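Local coordinates for protein pilus tip adhesin Cpa (Streptococcus pyogenes, PDB 4C0Z) that helps attach streptococcal pili to host cells, as the N-terminal thioester domain of a pilus-tip adhesin that can bind covalently to targets through reactive thioester bonds, at residues I117-T130 with Q162-L174. Residues are numbered along the deposited sequence; the frame is centred on the assembly and turned at random.
Sequences IMKGIDPLNAILVT and QQLQLMRNALKRL
Q163 OE1 is gripped by two donors at the N-terminal end of helix 123-138, D122 at the N-cap position and N125 in the first turn. D122 N donates to Q163 OE1 at 3.0 Å, along a nearly straight N-H path (170°) but tilted from the carbonyl plane. N125 ND2 reaches the same Q163 OE1 at 2.9 Å in that plane, on a lone pair, and the two amides are nearly coplanar. The other end of the same amide, Q163 NE2, donates to G120 O at 2.8 Å, with the acceptor almost in the amide plane. Three bonds therefore fix the rotation of the Q163 amide, and the D122 carboxylate stacks on it with planes 9° apart. N125 OD1 is engaged by the Y38 hydroxyl, so the N125 amide is held at both ends. A bend at chi2 turns the Q163 chain toward the type II turn M118-I121 and the helix start after it.

Beyond this polar cluster, toward the C-terminal end of 162-174, the contact is apolar. M167 crosses N125 at a slant, SD 3.5 Å from N125 CB and its methyl against the N125 amide, while its CB and CG meet V129 CG2. V129 is a knob in the hole formed by M167, A170, L171 and L174; with CG1 anti to the backbone N, V129 CG1 lies 3.7 Å from L171 N. I121 CD1 closes on A170 CB at 3.6 Å. Farther along, I117 CG1 sits over the centre of one face of the R173 guanidinium, whose NE is salt-bridged to E179.

The axes of segments 123-130 and 162-174 approach to 9.7 Å and run 33° from parallel, in the helical part of the thioester domain. I117, T130 and L174 also touch helix 98-108, L128 packs on helix 151-157, and I127 and T130 lean on barrel strand 51-56, which carries the thioester cysteine C55.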
ATOM      1  N   ILE I 117      -4.638   7.870  25.046  1.00 84.50           N
ATOM      2  CA  ILE I 117      -5.262   8.241  23.765  1.00 81.40           C
ATOM      3  C   ILE I 117      -6.070   7.055  23.184  1.00 82.26           C
ATOM      4  O   ILE I 117      -7.142   7.268  22.610  1.00 80.56           O
ATOM      5  CB  ILE I 117      -4.207   8.811  22.762  1.00 81.79           C
ATOM      6  CG1 ILE I 117      -3.699  10.203  23.221  1.00 85.55           C
ATOM      7  CG2 ILE I 117      -4.725   8.843  21.305  1.00 77.42           C
ATOM      8  CD1 ILE I 117      -2.540  10.762  22.398  1.00 91.26           C
ATOM      9  N   MET I 118      -5.573   5.820  23.395  1.00 77.98           N
ATOM     10  CA  MET I 118      -6.163   4.571  22.904  1.00 75.46           C
ATOM     11  C   MET I 118      -7.229   3.959  23.831  1.00 83.19           C
ATOM     12  O   MET I 118      -7.753   2.891  23.511  1.00 81.99           O
ATOM     13  CB  MET I 118      -5.062   3.524  22.600  1.00 74.88           C
ATOM     14  CG  MET I 118      -3.848   4.069  21.839  1.00 77.31           C
ATOM     15  SD  MET I 118      -4.189   5.048  20.340  1.00 79.62           S
ATOM     16  CE  MET I 118      -4.915   3.810  19.296  1.00 72.10           C
ATOM     17  N   LYS I 119      -7.552   4.617  24.965  1.00 84.22           N
ATOM     18  CA  LYS I 119      -8.540   4.127  25.936  1.00 86.43           C
ATOM     19  C   LYS I 119      -9.901   3.827  25.293  1.00 86.32           C
ATOM     20  O   LYS I 119     -10.430   4.648  24.535  1.00 84.38           O
ATOM     21  CB  LYS I 119      -8.688   5.103  27.119  1.00 94.61           C
ATOM     22  CG  LYS I 119      -9.502   4.558  28.293  1.00113.02           C
ATOM     23  CD  LYS I 119     -10.267   5.666  29.002  1.00124.74           C
ATOM     24  CE  LYS I 119     -11.463   5.153  29.761  1.00138.47           C
ATOM     25  NZ  LYS I 119     -12.107   6.231  30.558  1.00154.32           N
ATOM     26  N   GLY I 120     -10.418   2.634  25.578  1.00 81.41           N
ATOM     27  CA  GLY I 120     -11.704   2.166  25.073  1.00 80.01           C
ATOM     28  C   GLY I 120     -11.663   1.520  23.700  1.00 78.03           C
ATOM     29  O   GLY I 120     -12.663   0.944  23.264  1.00 77.31           O
ATOM     30  N   ILE I 121     -10.518   1.608  23.003  1.00 69.96           N
ATOM     31  CA  ILE I 121     -10.350   1.021  21.665  1.00 64.31           C
ATOM     32  C   ILE I 121      -9.854  -0.429  21.782  1.00 67.87           C
ATOM     33  O   ILE I 121      -8.835  -0.680  22.428  1.00 68.43           O
ATOM     34  CB  ILE I 121      -9.438   1.895  20.748  1.00 64.25           C
ATOM     35  CG1 ILE I 121      -9.879   3.377  20.758  1.00 66.51           C
ATOM     36  CG2 ILE I 121      -9.405   1.342  19.306  1.00 59.25           C
ATOM     37  CD1 ILE I 121      -8.917   4.349  20.061  1.00 68.36           C
ATOM     38  N   ASP I 122     -10.572  -1.374  21.136  1.00 64.32           N
ATOM     39  CA  ASP I 122     -10.232  -2.808  21.088  1.00 62.47           C
ATOM     40  C   ASP I 122      -8.822  -2.998  20.508  1.00 61.34           C
ATOM     41  O   ASP I 122      -8.454  -2.226  19.623  1.00 60.12           O
ATOM     42  CB  ASP I 122     -11.287  -3.594  20.289  1.00 62.88           C
ATOM     43  CG  ASP I 122     -12.697  -3.514  20.868  1.00 78.50           C
ATOM     44  OD1 ASP I 122     -12.830  -3.273  22.090  1.00 81.75           O
ATOM     45  OD2 ASP I 122     -13.667  -3.715  20.102  1.00 86.97           O
ATOM     46  N   PRO I 123      -8.004  -3.953  21.035  1.00 56.20           N
ATOM     47  CA  PRO I 123      -6.594  -4.081  20.587  1.00 53.67           C
ATOM     48  C   PRO I 123      -6.307  -3.987  19.082  1.00 54.49           C
ATOM     49  O   PRO I 123      -5.451  -3.189  18.686  1.00 52.62           O
ATOM     50  CB  PRO I 123      -6.172  -5.433  21.146  1.00 55.23           C
ATOM     51  CG  PRO I 123      -6.997  -5.612  22.345  1.00 61.99           C
ATOM     52  CD  PRO I 123      -8.305  -4.923  22.108  1.00 58.58           C
ATOM     53  N   LEU I 124      -7.020  -4.766  18.240  1.00 50.52           N
ATOM     54  CA  LEU I 124      -6.804  -4.772  16.787  1.00 46.33           C
ATOM     55  C   LEU I 124      -7.175  -3.448  16.140  1.00 50.89           C
ATOM     56  O   LEU I 124      -6.499  -3.021  15.206  1.00 50.38           O
ATOM     57  CB  LEU I 124      -7.498  -5.962  16.113  1.00 44.31           C
ATOM     58  CG  LEU I 124      -6.943  -7.344  16.475  1.00 47.24           C
ATOM     59  CD1 LEU I 124      -7.939  -8.440  16.109  1.00 47.11           C
ATOM     60  CD2 LEU I 124      -5.559  -7.585  15.843  1.00 46.58           C
ATOM     61  N   ASN I 125      -8.199  -2.763  16.684  1.00 49.10           N
ATOM     62  CA  ASN I 125      -8.611  -1.433  16.225  1.00 48.98           C
ATOM     63  C   ASN I 125      -7.563  -0.387  16.630  1.00 50.61           C
ATOM     64  O   ASN I 125      -7.326   0.556  15.881  1.00 49.15           O
ATOM     65  CB  ASN I 125      -9.987  -1.068  16.801  1.00 50.75           C
ATOM     66  CG  ASN I 125     -11.148  -1.813  16.199  1.00 58.40           C
ATOM     67  OD1 ASN I 125     -11.099  -2.271  15.064  1.00 50.27           O
ATOM     68  ND2 ASN I 125     -12.247  -1.907  16.933  1.00 49.20           N
ATOM     69  N   ALA I 126      -6.932  -0.574  17.802  1.00 48.03           N
ATOM     70  CA  ALA I 126      -5.899   0.326  18.325  1.00 49.16           C
ATOM     71  C   ALA I 126      -4.625   0.212  17.482  1.00 48.79           C
ATOM     72  O   ALA I 126      -4.026   1.236  17.146  1.00 45.00           O
ATOM     73  CB  ALA I 126      -5.625   0.039  19.801  1.00 52.18           C
ATOM     74  N   ILE I 127      -4.258  -1.032  17.081  1.00 46.36           N
ATOM     75  CA  ILE I 127      -3.116  -1.295  16.188  1.00 45.08           C
ATOM     76  C   ILE I 127      -3.389  -0.607  14.829  1.00 48.10           C
ATOM     77  O   ILE I 127      -2.514   0.065  14.290  1.00 47.80           O
ATOM     78  CB  ILE I 127      -2.858  -2.817  16.004  1.00 46.06           C
ATOM     79  CG1 ILE I 127      -2.299  -3.430  17.279  1.00 48.07           C
ATOM     80  CG2 ILE I 127      -1.902  -3.070  14.831  1.00 43.88           C
ATOM     81  CD1 ILE I 127      -2.500  -4.947  17.423  1.00 51.83           C
ATOM     82  N   LEU I 128      -4.609  -0.760  14.310  1.00 44.70           N
ATOM     83  CA  LEU I 128      -5.037  -0.159  13.048  1.00 44.20           C
ATOM     84  C   LEU I 128      -4.903   1.389  13.075  1.00 46.17           C
ATOM     85  O   LEU I 128      -4.404   1.961  12.120  1.00 44.39           O
ATOM     86  CB  LEU I 128      -6.476  -0.600  12.732  1.00 45.13           C
ATOM     87  CG  LEU I 128      -6.937  -0.385  11.320  1.00 50.64           C
ATOM     88  CD1 LEU I 128      -7.717  -1.576  10.829  1.00 51.08           C
ATOM     89  CD2 LEU I 128      -7.800   0.847  11.228  1.00 54.91           C
ATOM     90  N   VAL I 129      -5.313   2.046  14.169  1.00 46.33           N
ATOM     91  CA  VAL I 129      -5.187   3.504  14.341  1.00 48.89           C
ATOM     92  C   VAL I 129      -3.701   3.892  14.355  1.00 53.04           C
ATOM     93  O   VAL I 129      -3.299   4.800  13.610  1.00 53.79           O
ATOM     94  CB  VAL I 129      -5.927   4.026  15.603  1.00 56.75           C
ATOM     95  CG1 VAL I 129      -5.592   5.486  15.894  1.00 59.16           C
ATOM     96  CG2 VAL I 129      -7.426   3.859  15.455  1.00 57.33           C
ATOM     97  N   THR I 130      -2.897   3.198  15.184  1.00 48.46           N
ATOM     98  CA  THR I 130      -1.455   3.436  15.314  1.00 48.17           C
ATOM     99  C   THR I 130      -0.752   3.300  13.956  1.00 48.20           C
ATOM    100  O   THR I 130       0.016   4.188  13.570  1.00 49.98           O
ATOM    101  CB  THR I 130      -0.848   2.533  16.388  1.00 50.19           C
ATOM    102  OG1 THR I 130      -1.654   2.610  17.565  1.00 56.28           O
ATOM    103  CG2 THR I 130       0.596   2.903  16.714  1.00 47.57           C
ATOM    104  N   GLN I 162     -19.488   3.449  18.375  1.00 76.91           N
ATOM    105  CA  GLN I 162     -18.658   3.705  19.557  1.00 78.26           C
ATOM    106  C   GLN I 162     -17.162   3.528  19.222  1.00 78.70           C
ATOM    107  O   GLN I 162     -16.383   4.457  19.450  1.00 78.97           O
ATOM    108  CB  GLN I 162     -19.114   2.811  20.737  1.00 82.07           C
ATOM    109  CG  GLN I 162     -18.255   2.884  22.014  1.00101.78           C
ATOM    110  CD  GLN I 162     -17.377   1.662  22.263  1.00124.77           C
ATOM    111  OE1 GLN I 162     -17.516   0.589  21.647  1.00116.75           O
ATOM    112  NE2 GLN I 162     -16.455   1.794  23.206  1.00117.97           N
ATOM    113  N   GLN I 163     -16.780   2.359  18.646  1.00 70.75           N
ATOM    114  CA  GLN I 163     -15.402   2.067  18.254  1.00 67.49           C
ATOM    115  C   GLN I 163     -14.927   3.029  17.174  1.00 69.63           C
ATOM    116  O   GLN I 163     -13.840   3.588  17.301  1.00 67.95           O
ATOM    117  CB  GLN I 163     -15.240   0.604  17.789  1.00 65.47           C
ATOM    118  CG  GLN I 163     -15.191  -0.418  18.918  1.00 69.15           C
ATOM    119  CD  GLN I 163     -13.989  -0.237  19.818  1.00 80.33           C
ATOM    120  OE1 GLN I 163     -12.834  -0.459  19.425  1.00 70.93           O
ATOM    121  NE2 GLN I 163     -14.245   0.167  21.052  1.00 73.92           N
ATOM    122  N   LEU I 164     -15.756   3.247  16.136  1.00 66.72           N
ATOM    123  CA  LEU I 164     -15.447   4.146  15.021  1.00 65.24           C
ATOM    124  C   LEU I 164     -15.156   5.583  15.477  1.00 72.08           C
ATOM    125  O   LEU I 164     -14.161   6.159  15.029  1.00 71.21           O
ATOM    126  CB  LEU I 164     -16.552   4.100  13.947  1.00 64.60           C
ATOM    127  CG  LEU I 164     -16.334   4.938  12.670  1.00 67.59           C
ATOM    128  CD1 LEU I 164     -15.108   4.452  11.857  1.00 63.73           C
ATOM    129  CD2 LEU I 164     -17.577   4.931  11.815  1.00 69.21           C
ATOM    130  N   GLN I 165     -15.987   6.143  16.387  1.00 71.57           N
ATOM    131  CA  GLN I 165     -15.781   7.495  16.907  1.00 73.89           C
ATOM    132  C   GLN I 165     -14.486   7.605  17.720  1.00 78.76           C
ATOM    133  O   GLN I 165     -13.747   8.572  17.530  1.00 78.21           O
ATOM    134  CB  GLN I 165     -17.015   7.982  17.705  1.00 79.34           C
ATOM    135  CG  GLN I 165     -17.020   9.449  18.148  1.00 79.19           C
ATOM    136  CD  GLN I 165     -16.449  10.434  17.156  1.00 89.63           C
ATOM    137  OE1 GLN I 165     -16.906  10.578  16.009  1.00 84.18           O
ATOM    138  NE2 GLN I 165     -15.445  11.164  17.608  1.00 77.40           N
ATOM    139  N   LEU I 166     -14.197   6.606  18.589  1.00 76.56           N
ATOM    140  CA  LEU I 166     -12.972   6.569  19.398  1.00 76.85           C
ATOM    141  C   LEU I 166     -11.734   6.486  18.501  1.00 76.35           C
ATOM    142  O   LEU I 166     -10.747   7.183  18.757  1.00 77.36           O
ATOM    143  CB  LEU I 166     -12.983   5.381  20.377  1.00 77.38           C
ATOM    144  CG  LEU I 166     -13.918   5.456  21.593  1.00 86.49           C
ATOM    145  CD1 LEU I 166     -13.922   4.139  22.333  1.00 86.71           C
ATOM    146  CD2 LEU I 166     -13.526   6.575  22.550  1.00 91.11           C
ATOM    147  N   MET I 167     -11.806   5.667  17.433  1.00 68.24           N
ATOM    148  CA  MET I 167     -10.704   5.481  16.492  1.00 64.62           C
ATOM    149  C   MET I 167     -10.377   6.770  15.744  1.00 66.16           C
ATOM    150  O   MET I 167      -9.209   7.156  15.689  1.00 64.58           O
ATOM    151  CB  MET I 167     -10.986   4.317  15.530  1.00 64.01           C
ATOM    152  CG  MET I 167     -10.829   2.956  16.178  1.00 67.64           C
ATOM    153  SD  MET I 167     -11.155   1.636  14.996  1.00 69.44           S
ATOM    154  CE  MET I 167     -12.749   1.315  15.315  1.00 67.33           C
ATOM    155  N   ARG I 168     -11.412   7.463  15.232  1.00 62.98           N
ATOM    156  CA  ARG I 168     -11.288   8.731  14.506  1.00 63.22           C
ATOM    157  C   ARG I 168     -10.645   9.826  15.362  1.00 71.37           C
ATOM    158  O   ARG I 168      -9.770  10.559  14.884  1.00 70.07           O
ATOM    159  CB  ARG I 168     -12.657   9.176  13.978  1.00 63.94           C
ATOM    160  CG  ARG I 168     -13.141   8.339  12.811  1.00 68.82           C
ATOM    161  CD  ARG I 168     -14.539   8.702  12.370  1.00 76.61           C
ATOM    162  NE  ARG I 168     -14.814   8.125  11.057  1.00 80.77           N
ATOM    163  CZ  ARG I 168     -16.023   7.967  10.528  1.00 95.47           C
ATOM    164  NH1 ARG I 168     -17.106   8.341  11.199  1.00 85.72           N
ATOM    165  NH2 ARG I 168     -16.158   7.432   9.320  1.00 77.98           N
ATOM    166  N   ASN I 169     -11.057   9.909  16.636  1.00 73.00           N
ATOM    167  CA  ASN I 169     -10.537  10.890  17.585  1.00 77.11           C
ATOM    168  C   ASN I 169      -9.088  10.593  17.965  1.00 80.80           C
ATOM    169  O   ASN I 169      -8.278  11.524  18.052  1.00 83.58           O
ATOM    170  CB  ASN I 169     -11.425  10.980  18.832  1.00 82.81           C
ATOM    171  CG  ASN I 169     -11.629  12.388  19.332  1.00115.08           C
ATOM    172  OD1 ASN I 169     -10.699  13.207  19.386  1.00109.79           O
ATOM    173  ND2 ASN I 169     -12.879  12.731  19.624  1.00113.65           N
ATOM    174  N   ALA I 170      -8.758   9.297  18.170  1.00 73.20           N
ATOM    175  CA  ALA I 170      -7.406   8.864  18.526  1.00 71.45           C
ATOM    176  C   ALA I 170      -6.416   9.113  17.385  1.00 72.80           C
ATOM    177  O   ALA I 170      -5.296   9.537  17.658  1.00 74.00           O
ATOM    178  CB  ALA I 170      -7.402   7.405  18.937  1.00 70.21           C
ATOM    179  N   LEU I 171      -6.847   8.918  16.113  1.00 65.90           N
ATOM    180  CA  LEU I 171      -6.026   9.184  14.923  1.00 63.01           C
ATOM    181  C   LEU I 171      -5.705  10.674  14.823  1.00 69.27           C
ATOM    182  O   LEU I 171      -4.543  11.031  14.598  1.00 67.88           O
ATOM    183  CB  LEU I 171      -6.709   8.677  13.635  1.00 59.92           C
ATOM    184  CG  LEU I 171      -5.944   8.908  12.313  1.00 62.33           C
ATOM    185  CD1 LEU I 171      -4.658   8.071  12.236  1.00 60.09           C
ATOM    186  CD2 LEU I 171      -6.844   8.644  11.113  1.00 62.86           C
ATOM    187  N   LYS I 172      -6.735  11.529  15.032  1.00 69.73           N
ATOM    188  CA  LYS I 172      -6.646  12.990  15.018  1.00 72.93           C
ATOM    189  C   LYS I 172      -5.578  13.477  16.001  1.00 78.95           C
ATOM    190  O   LYS I 172      -4.742  14.318  15.646  1.00 79.43           O
ATOM    191  CB  LYS I 172      -8.019  13.610  15.367  1.00 79.14           C
ATOM    192  CG  LYS I 172      -8.104  15.109  15.106  1.00 91.48           C
ATOM    193  CD  LYS I 172      -9.355  15.730  15.698  1.00105.86           C
ATOM    194  CE  LYS I 172      -9.563  17.161  15.249  1.00119.36           C
ATOM    195  NZ  LYS I 172      -8.556  18.094  15.820  1.00129.58           N
ATOM    196  N   ARG I 173      -5.605  12.931  17.227  1.00 76.35           N
ATOM    197  CA  ARG I 173      -4.669  13.288  18.285  1.00 78.27           C
ATOM    198  C   ARG I 173      -3.244  12.813  17.997  1.00 78.96           C
ATOM    199  O   ARG I 173      -2.315  13.590  18.199  1.00 80.83           O
ATOM    200  CB  ARG I 173      -5.170  12.794  19.652  1.00 80.21           C
ATOM    201  CG  ARG I 173      -6.431  13.519  20.138  1.00 87.66           C
ATOM    202  CD  ARG I 173      -7.005  12.882  21.384  1.00 94.81           C
ATOM    203  NE  ARG I 173      -6.254  13.250  22.589  1.00104.02           N
ATOM    204  CZ  ARG I 173      -6.446  12.707  23.788  1.00111.17           C
ATOM    205  NH1 ARG I 173      -7.368  11.765  23.960  1.00 90.76           N
ATOM    206  NH2 ARG I 173      -5.716  13.100  24.824  1.00 94.40           N
ATOM    207  N   LEU I 174      -3.075  11.573  17.491  1.00 70.09           N
ATOM    208  CA  LEU I 174      -1.763  10.988  17.174  1.00 67.66           C
ATOM    209  C   LEU I 174      -0.979  11.702  16.059  1.00 72.55           C
ATOM    210  O   LEU I 174       0.253  11.743  16.119  1.00 72.38           O
ATOM    211  CB  LEU I 174      -1.881   9.487  16.817  1.00 63.28           C
ATOM    212  CG  LEU I 174      -2.214   8.511  17.936  1.00 67.54           C
ATOM    213  CD1 LEU I 174      -2.432   7.116  17.382  1.00 63.05           C
ATOM    214  CD2 LEU I 174      -1.132   8.487  19.004  1.00 70.76           C
TER